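Local coordinates for salt-tolerant glutaminase (Micrococcus luteus, PDB 3IHA), which probably hydrolyses L-glutamine to L-glutamate and ammonium, at residues Ala257-Ala262 and Val285-Arg290. Residues are numbered along the deposited sequence; the frame is centred on the assembly and turned at random.
Sequences AKSGVA and VGNSAR. With GLU (glutamic acid), chain C.
The backbones of Ser259 and Asn287 come closest here, 5.7 Å from CA to CA, where the end of strand 257-259 passes the loop that leads into helix 289-301. No backbone-to-backbone hydrogen bond joins the two. Ser259 carries the contact. Its OG stands opposite the backbone N (chi1 164°), and this turns the hydroxyl to the loop. There Ser288 N donates a weak, bent bond to Ser259 OG, 3.4 Å long with an angle of 141° at the hydrogen. A water lies 2.5 Å from Ser259 OG and donates to Gly286 O, so the hydroxyl is tied to the loop at a second point. The side chain of Asn287 lies alongside, with Asn287 OD1 3.7 Å from Ser259 CB. Gly286 O also lies near Val261 CG1, at 4.3 Å.

Strand 257-259 is an outermost strand of the antiparallel five-stranded sheet. The family belongs to the beta-lactamase clan, and Lys258-Ser259-Gly260 is consistent with the K(T/S)G motif of that fold, with Ser64 and Lys67 as the probable SxxK pair. Lys258 NZ bonds Tyr243 OH, a predicted substrate-binding residue, and makes a weak bond to Ser259 O.

Beyond the strand, Val261 meets the bound glutamate. Val261 N gives a weak bond to OE2 of the ligand (3.4 Å, 128°). The Val261 side chain lies against the aliphatic part of the ligand. Ser288 holds the N-cap position before helix 289-301, but its OG is hydrogen-bonded to Ser279 O and Gly263 O.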
loop_
_atom_site.group_PDB
_atom_site.type_symbol
_atom_site.label_atom_id
_atom_site.label_comp_id
_atom_site.label_asym_id
_atom_site.label_seq_id
_atom_site.Cartn_x
_atom_site.Cartn_y
_atom_site.Cartn_z
ATOM N N ALA A 257 1.508 -11.279 -2.147
ATOM C CA ALA A 257 1.574 -12.442 -3.000
ATOM C C ALA A 257 1.524 -13.754 -2.279
ATOM O O ALA A 257 2.035 -13.875 -1.176
ATOM C CB ALA A 257 2.842 -12.377 -3.810
ATOM N N LYS A 258 0.901 -14.741 -2.918
ATOM C CA LYS A 258 0.828 -16.079 -2.356
ATOM C C LYS A 258 1.474 -16.993 -3.361
ATOM O O LYS A 258 1.291 -16.824 -4.549
ATOM C CB LYS A 258 -0.610 -16.540 -2.136
ATOM C CG LYS A 258 -0.695 -17.840 -1.325
ATOM C CD LYS A 258 -0.287 -17.584 0.110
ATOM C CE LYS A 258 -0.143 -18.865 0.901
ATOM N NZ LYS A 258 1.001 -19.698 0.405
ATOM N N SER A 259 2.225 -17.959 -2.870
ATOM C CA SER A 259 2.907 -18.928 -3.701
ATOM C C SER A 259 2.215 -20.313 -3.655
ATOM O O SER A 259 1.512 -20.645 -2.699
ATOM C CB SER A 259 4.350 -19.043 -3.207
ATOM O OG SER A 259 5.007 -20.198 -3.692
ATOM N N GLY A 260 2.410 -21.110 -4.702
ATOM C CA GLY A 260 1.845 -22.449 -4.744
ATOM C C GLY A 260 2.975 -23.463 -4.856
ATOM O O GLY A 260 4.001 -23.185 -5.483
ATOM N N VAL A 261 2.808 -24.633 -4.250
ATOM C CA VAL A 261 3.840 -25.669 -4.303
ATOM C C VAL A 261 3.979 -26.334 -5.677
ATOM O O VAL A 261 4.826 -27.204 -5.857
ATOM C CB VAL A 261 3.574 -26.771 -3.262
ATOM C CG1 VAL A 261 3.549 -26.176 -1.874
ATOM C CG2 VAL A 261 2.256 -27.458 -3.561
ATOM N N ALA A 262 3.145 -25.937 -6.637
ATOM C CA ALA A 262 3.201 -26.489 -7.991
ATOM C C ALA A 262 4.165 -25.634 -8.785
ATOM O O ALA A 262 4.535 -25.967 -9.914
ATOM C CB ALA A 262 1.828 -26.449 -8.646
ATOM N N VAL A 285 11.785 -23.034 2.057
ATOM C CA VAL A 285 10.597 -22.831 2.877
ATOM C C VAL A 285 9.330 -23.218 2.116
ATOM O O VAL A 285 8.213 -23.067 2.618
ATOM C CB VAL A 285 10.493 -21.370 3.372
ATOM C CG1 VAL A 285 11.833 -20.937 3.958
ATOM C CG2 VAL A 285 10.069 -20.454 2.244
ATOM N N GLY A 286 9.504 -23.719 0.897
ATOM C CA GLY A 286 8.360 -24.151 0.128
ATOM C C GLY A 286 7.866 -23.254 -0.987
ATOM O O GLY A 286 6.958 -23.642 -1.720
ATOM N N ASN A 287 8.424 -22.060 -1.140
ATOM C CA ASN A 287 7.948 -21.196 -2.217
ATOM C C ASN A 287 8.665 -21.514 -3.517
ATOM O O ASN A 287 9.588 -22.323 -3.537
ATOM C CB ASN A 287 8.158 -19.727 -1.865
ATOM C CG ASN A 287 7.555 -19.361 -0.530
ATOM O OD1 ASN A 287 6.416 -19.728 -0.222
ATOM N ND2 ASN A 287 8.315 -18.627 0.278
ATOM N N SER A 288 8.223 -20.883 -4.598
ATOM C CA SER A 288 8.819 -21.060 -5.916
ATOM C C SER A 288 10.094 -20.217 -5.924
ATOM O O SER A 288 10.023 -18.996 -5.851
ATOM C CB SER A 288 7.829 -20.568 -6.979
ATOM O OG SER A 288 8.382 -20.580 -8.279
ATOM N N ALA A 289 11.255 -20.864 -6.002
ATOM C CA ALA A 289 12.543 -20.163 -5.983
ATOM C C ALA A 289 12.661 -19.012 -6.976
ATOM O O ALA A 289 12.689 -17.854 -6.578
ATOM C CB ALA A 289 13.664 -21.148 -6.207
ATOM N N ARG A 290 12.744 -19.333 -8.266
ATOM C CA ARG A 290 12.850 -18.330 -9.321
ATOM C C ARG A 290 11.623 -17.436 -9.312
ATOM O O ARG A 290 11.671 -16.282 -9.748
ATOM C CB ARG A 290 12.913 -18.994 -10.688
ATOM C CG ARG A 290 14.148 -19.806 -11.024
ATOM C CD ARG A 290 13.661 -20.880 -11.957
ATOM N NE ARG A 290 14.592 -21.311 -12.985
ATOM C CZ ARG A 290 14.221 -22.107 -13.983
ATOM N NH1 ARG A 290 12.961 -22.523 -14.053
ATOM N NH2 ARG A 290 15.099 -22.499 -14.897
HETATM N N GLU C . -2.217 -27.961 -2.005
HETATM C CA GLU C . -1.331 -28.102 -0.819
HETATM C C GLU C . -2.078 -28.755 0.321
HETATM O O GLU C . -1.410 -29.280 1.231
HETATM C CB GLU C . -0.830 -26.734 -0.365
HETATM C CG GLU C . 0.359 -26.227 -1.143
HETATM C CD GLU C . 0.961 -24.988 -0.526
HETATM O OE1 GLU C . 1.071 -24.944 0.720
HETATM O OE2 GLU C . 1.328 -24.068 -1.287
HETATM O OXT GLU C . -3.322 -28.717 0.283
HETATM O O HOH W 1 4.979 -22.283 -2.266
#